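Local structure of beta-porphyranase A (Bacteroides plebeius, 4AW7) at residues L355-K358 with K359-F362; V522-N526 with G527-S531. The protein hydrolyses the sulfated red-algal polysaccharide porphyran at its beta-D-galactopyranose-(1->4)-alpha-L-galactopyranose-6-sulfate linkages, releasing mainly a sulfated disaccharide. All coordinates share one frame; numbering follows the deposited sequence.

Interaction 1 of 2, residues L355-K358 with K359-F362; sequences LNDK and KYFF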
loop_
_atom_site.group_PDB
_atom_site.type_symbol
_atom_site.label_atom_id
_atom_site.label_comp_id
_atom_site.label_asym_id
_atom_site.label_seq_id
_atom_site.Cartn_x
_atom_site.Cartn_y
_atom_site.Cartn_z
ATOM N N LEU A 355 8.839 22.586 10.119
ATOM C CA LEU A 355 8.285 21.603 9.179
ATOM C C LEU A 355 9.302 21.331 8.071
ATOM O O LEU A 355 9.667 22.254 7.349
ATOM C CB LEU A 355 6.970 22.196 8.644
ATOM C CG LEU A 355 6.189 21.357 7.670
ATOM C CD1 LEU A 355 5.787 19.984 8.315
ATOM C CD2 LEU A 355 4.969 22.174 7.203
ATOM N N ASN A 356 9.788 20.091 7.952
ATOM C CA ASN A 356 10.825 19.771 6.971
ATOM C C ASN A 356 10.267 19.578 5.549
ATOM O O ASN A 356 9.053 19.672 5.325
ATOM C CB ASN A 356 11.716 18.627 7.457
ATOM C CG ASN A 356 11.005 17.302 7.560
ATOM O OD1 ASN A 356 10.160 16.969 6.708
ATOM N ND2 ASN A 356 11.381 16.491 8.558
ATOM N N ASP A 357 11.155 19.321 4.588
ATOM C CA ASP A 357 10.762 19.309 3.186
ATOM C C ASP A 357 9.890 18.111 2.810
ATOM O O ASP A 357 9.391 18.087 1.674
ATOM C CB ASP A 357 11.978 19.403 2.241
ATOM C CG ASP A 357 12.550 20.784 2.141
ATOM O OD1 ASP A 357 12.020 21.744 2.759
ATOM O OD2 ASP A 357 13.517 20.922 1.356
ATOM N N LYS A 358 9.678 17.155 3.722
ATOM C CA LYS A 358 8.656 16.140 3.474
ATOM C C LYS A 358 7.276 16.761 3.261
ATOM O O LYS A 358 6.404 16.145 2.629
ATOM C CB LYS A 358 8.632 15.095 4.559
ATOM C CG LYS A 358 9.939 14.372 4.760
ATOM C CD LYS A 358 9.888 13.520 6.020
ATOM C CE LYS A 358 11.234 13.004 6.429
ATOM N NZ LYS A 358 11.111 12.128 7.618
ATOM N N LYS A 359 7.065 17.982 3.738
ATOM C CA LYS A 359 5.839 18.696 3.476
ATOM C C LYS A 359 5.495 18.740 1.992
ATOM O O LYS A 359 4.318 18.792 1.645
ATOM C CB LYS A 359 5.911 20.140 4.029
ATOM C CG LYS A 359 6.839 21.068 3.233
ATOM C CD LYS A 359 7.166 22.379 3.962
ATOM C CE LYS A 359 7.992 23.275 3.073
ATOM N NZ LYS A 359 8.473 24.513 3.786
ATOM N N TYR A 360 6.505 18.746 1.120
ATOM C CA TYR A 360 6.245 18.891 -0.317
ATOM C C TYR A 360 5.524 17.685 -0.902
ATOM O O TYR A 360 4.847 17.846 -1.906
ATOM C CB TYR A 360 7.522 19.189 -1.108
ATOM C CG TYR A 360 8.082 20.566 -0.824
ATOM C CD1 TYR A 360 7.317 21.699 -1.083
ATOM C CD2 TYR A 360 9.380 20.754 -0.363
ATOM C CE1 TYR A 360 7.804 22.990 -0.848
ATOM C CE2 TYR A 360 9.887 22.048 -0.129
ATOM C CZ TYR A 360 9.075 23.142 -0.351
ATOM O OH TYR A 360 9.590 24.394 -0.106
ATOM N N PHE A 361 5.624 16.509 -0.289
ATOM C CA PHE A 361 4.798 15.402 -0.742
ATOM C C PHE A 361 3.331 15.760 -0.634
ATOM O O PHE A 361 2.534 15.534 -1.543
ATOM C CB PHE A 361 5.089 14.136 0.087
ATOM C CG PHE A 361 4.134 13.012 -0.192
ATOM C CD1 PHE A 361 4.163 12.310 -1.380
ATOM C CD2 PHE A 361 3.210 12.646 0.756
ATOM C CE1 PHE A 361 3.249 11.305 -1.628
ATOM C CE2 PHE A 361 2.272 11.642 0.515
ATOM C CZ PHE A 361 2.309 10.946 -0.688
ATOM N N PHE A 362 2.958 16.343 0.507
ATOM C CA PHE A 362 1.584 16.744 0.738
ATOM C C PHE A 362 1.199 17.991 -0.077
ATOM O O PHE A 362 0.072 18.115 -0.541
ATOM C CB PHE A 362 1.327 16.878 2.221
ATOM C CG PHE A 362 1.573 15.581 2.967
ATOM C CD1 PHE A 362 0.661 14.560 2.898
ATOM C CD2 PHE A 362 2.723 15.393 3.695
ATOM C CE1 PHE A 362 0.882 13.378 3.548
ATOM C CE2 PHE A 362 2.939 14.204 4.376
ATOM C CZ PHE A 362 2.004 13.197 4.304
HETATM O O HOH W 1 10.762 22.905 4.879
HETATM O O HOH W 2 8.776 24.782 6.697
HETATM O O HOH W 3 12.023 24.299 1.827
#
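The Tyr360 ring and the Asp357 carboxylate lie side by side and point the same way, their planes 59° apart, with Tyr360 CE2 3.6 Å from Asp357 OD1. CE of Lys359 rests on one face of the Tyr360 ring, offset toward the rim, and the ring also meets that of Tyr436. Phe361 sets CD2 over the centre of one face of Phe362, 3.6 Å above it, while CE2 of Phe362 lies at the edge of the Phe361 ring. A water joins Asp357 OD1 to Tyr360 OH; a second, donating also to Leu355 O, bridges Lys359 NZ and Asp357 OD1, which stand 4.6 Å apart. A phenylalanine in place of Tyr360 would probably leave the first water without its phenolic partner. The backbone makes a type I turn from Asn356 to Lys359 that leads into helix 359-365: Lys359 N binds Asn356 O at 3.1 Å, and Asn356 OD1 caps Lys358 N at 3.0 Å. With CG between backbone N and carbonyl carbon (chi1 72°), the Lys359 chain runs past Asn356 O, its CB 3.8 Å from Leu355 CG. Lys358 NZ and Asn356 ND2 both donate to Ala338 O.

Interaction 2 of 2, residues V522-N526 with G527-S531; sequences VVKIN and GTAVS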
loop_
_atom_site.group_PDB
_atom_site.type_symbol
_atom_site.label_atom_id
_atom_site.label_comp_id
_atom_site.label_asym_id
_atom_site.label_seq_id
_atom_site.Cartn_x
_atom_site.Cartn_y
_atom_site.Cartn_z
ATOM N N VAL A 522 5.317 -18.135 -23.405
ATOM C CA VAL A 522 4.213 -18.043 -24.332
ATOM C C VAL A 522 2.949 -17.913 -23.470
ATOM O O VAL A 522 2.735 -18.701 -22.534
ATOM C CB VAL A 522 4.156 -19.267 -25.258
ATOM C CG1 VAL A 522 2.832 -19.262 -26.062
ATOM C CG2 VAL A 522 5.406 -19.329 -26.178
ATOM N N VAL A 523 2.092 -16.950 -23.830
ATOM C CA VAL A 523 0.840 -16.703 -23.098
ATOM C C VAL A 523 -0.330 -16.782 -24.091
ATOM O O VAL A 523 -0.306 -16.085 -25.107
ATOM C CB VAL A 523 0.834 -15.324 -22.416
ATOM C CG1 VAL A 523 -0.523 -14.986 -21.765
ATOM C CG2 VAL A 523 1.959 -15.207 -21.390
ATOM N N LYS A 524 -1.312 -17.607 -23.747
ATOM C CA LYS A 524 -2.511 -17.744 -24.572
ATOM C C LYS A 524 -3.751 -17.386 -23.743
ATOM O O LYS A 524 -3.933 -17.863 -22.610
ATOM C CB LYS A 524 -2.624 -19.175 -25.101
ATOM C CG LYS A 524 -1.493 -19.563 -26.044
ATOM C CD LYS A 524 -1.639 -20.972 -26.643
ATOM C CE LYS A 524 -0.442 -21.255 -27.532
ATOM N NZ LYS A 524 -0.721 -22.444 -28.396
ATOM N N ILE A 525 -4.612 -16.555 -24.353
ATOM C CA ILE A 525 -5.871 -16.164 -23.745
ATOM C C ILE A 525 -6.943 -16.941 -24.537
ATOM O O ILE A 525 -7.125 -16.676 -25.738
ATOM C CB ILE A 525 -6.129 -14.638 -23.865
ATOM C CG1 ILE A 525 -4.937 -13.824 -23.330
ATOM C CG2 ILE A 525 -7.417 -14.252 -23.189
ATOM C CD1 ILE A 525 -4.553 -14.045 -21.861
ATOM N N ASN A 526 -7.609 -17.878 -23.891
ATOM C CA ASN A 526 -8.573 -18.735 -24.613
ATOM C C ASN A 526 -7.981 -19.260 -25.913
ATOM O O ASN A 526 -8.660 -19.299 -26.956
ATOM C CB ASN A 526 -9.864 -17.948 -24.858
ATOM C CG ASN A 526 -10.517 -17.533 -23.549
ATOM O OD1 ASN A 526 -10.585 -18.336 -22.604
ATOM N ND2 ASN A 526 -11.002 -16.295 -23.478
ATOM N N GLY A 527 -6.732 -19.700 -25.855
ATOM C CA GLY A 527 -6.117 -20.321 -27.031
ATOM C C GLY A 527 -5.403 -19.419 -27.994
ATOM O O GLY A 527 -4.686 -19.898 -28.868
ATOM N N THR A 528 -5.583 -18.108 -27.866
ATOM C CA THR A 528 -4.940 -17.134 -28.732
ATOM C C THR A 528 -3.669 -16.584 -28.080
ATOM O O THR A 528 -3.701 -15.977 -26.995
ATOM C CB THR A 528 -5.877 -15.958 -29.067
ATOM O OG1 THR A 528 -7.012 -16.482 -29.765
ATOM C CG2 THR A 528 -5.161 -14.877 -29.913
ATOM N N ALA A 529 -2.535 -16.803 -28.731
ATOM C CA ALA A 529 -1.256 -16.298 -28.233
ATOM C C ALA A 529 -1.234 -14.793 -28.328
ATOM O O ALA A 529 -1.646 -14.204 -29.317
ATOM C CB ALA A 529 -0.086 -16.931 -29.038
ATOM N N VAL A 530 -0.742 -14.163 -27.263
ATOM C CA VAL A 530 -0.577 -12.731 -27.200
ATOM C C VAL A 530 0.877 -12.369 -26.862
ATOM O O VAL A 530 1.578 -13.151 -26.262
ATOM C CB VAL A 530 -1.540 -12.103 -26.173
ATOM C CG1 VAL A 530 -2.987 -12.408 -26.553
ATOM C CG2 VAL A 530 -1.262 -12.602 -24.746
ATOM N N SER A 531 1.284 -11.196 -27.317
ATOM C CA SER A 531 2.607 -10.624 -27.065
ATOM C C SER A 531 2.868 -10.357 -25.565
ATOM O O SER A 531 2.006 -9.811 -24.888
ATOM C CB SER A 531 2.668 -9.305 -27.853
ATOM O OG SER A 531 3.945 -8.717 -27.876
HETATM O O HOH W 4 3.017 -15.382 -26.248
HETATM O O HOH W 5 -5.623 -20.331 -23.248
HETATM O O HOH W 6 -3.948 -22.452 -29.436
HETATM O O HOH W 7 -9.271 -17.195 -28.553
#
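Val530 stands with CG1 anti to its carbonyl carbon (chi1 -60°), which places CG2 between the backbone N and the carbonyl carbon; the two methyls thus reach different partners on the preceding strand. CG2 meets Val523 CG1 at 3.9 Å, the two side chains passing at a slant, whereas CG1 meets Ile525 CG1 at 4.0 Å with the side chains crossing at about a right angle. Val523, Ile525 and Val530 share one face of the hairpin with Thr528, and there Phe555 of strand 546-555 packs on both Ile525 and Val530. On the other face Lys524 lays CG on its non-hydrogen-bonded partner Ala529, 3.9 Å from Ala529 CA, and its extended chain then passes Gly527 O; a water that donates to Gly527 O makes a weak link to Lys524 NZ. Ile525 and Thr528 exchange two backbone bonds: Ile525 N donates to Thr528 O at 2.9 Å, and Thr528 N to Ile525 O at 3.0 Å. Further along, Val530 N gives a straight bond to Val523 O, 165° at the hydrogen and nearly along the C=O axis. Ala529 CA makes a CA-H...O contact of 3.3 Å with Val523 O. Another water receives a bond from Val523 N and donates to Val530 O, bridging the strands where they diverge. At the bend Asn526 turns its amide out of the hairpin, OD1 accepting from Asn566 N and ND2 donating to Leu559 O and Asn565 OD1. Gly527 follows at phi 89°, where a CB would clash with Asn526 O. Asn526-Gly527 are the central residues of a type I' turn, a classic two-residue beta-hairpin connection, here at the edge of a four-stranded antiparallel sheet in the C-terminal region.

The chain first lays down strands 21-25 and 29-32, which join later sheets, then runs through the parallel-stranded barrel to interaction 1, which closes the short turn between strand 353-355 and helix 359-365, beside helices 54-63 and 293-305. It then completes the mixed sheet with strands such as 371-377 and 382-389, and goes on to strands 491-498 and 503-514. Only then does interaction 2 close the hairpin of strands 522-525 and 528-530, set against strands 546-555 and 563-570. The two loops are in series, neither nesting nor crossing. The centres of interactions 1 and 2 are about 46 Å apart, on opposite sides of the chain's centre; their nearest atoms are about 31 Å apart.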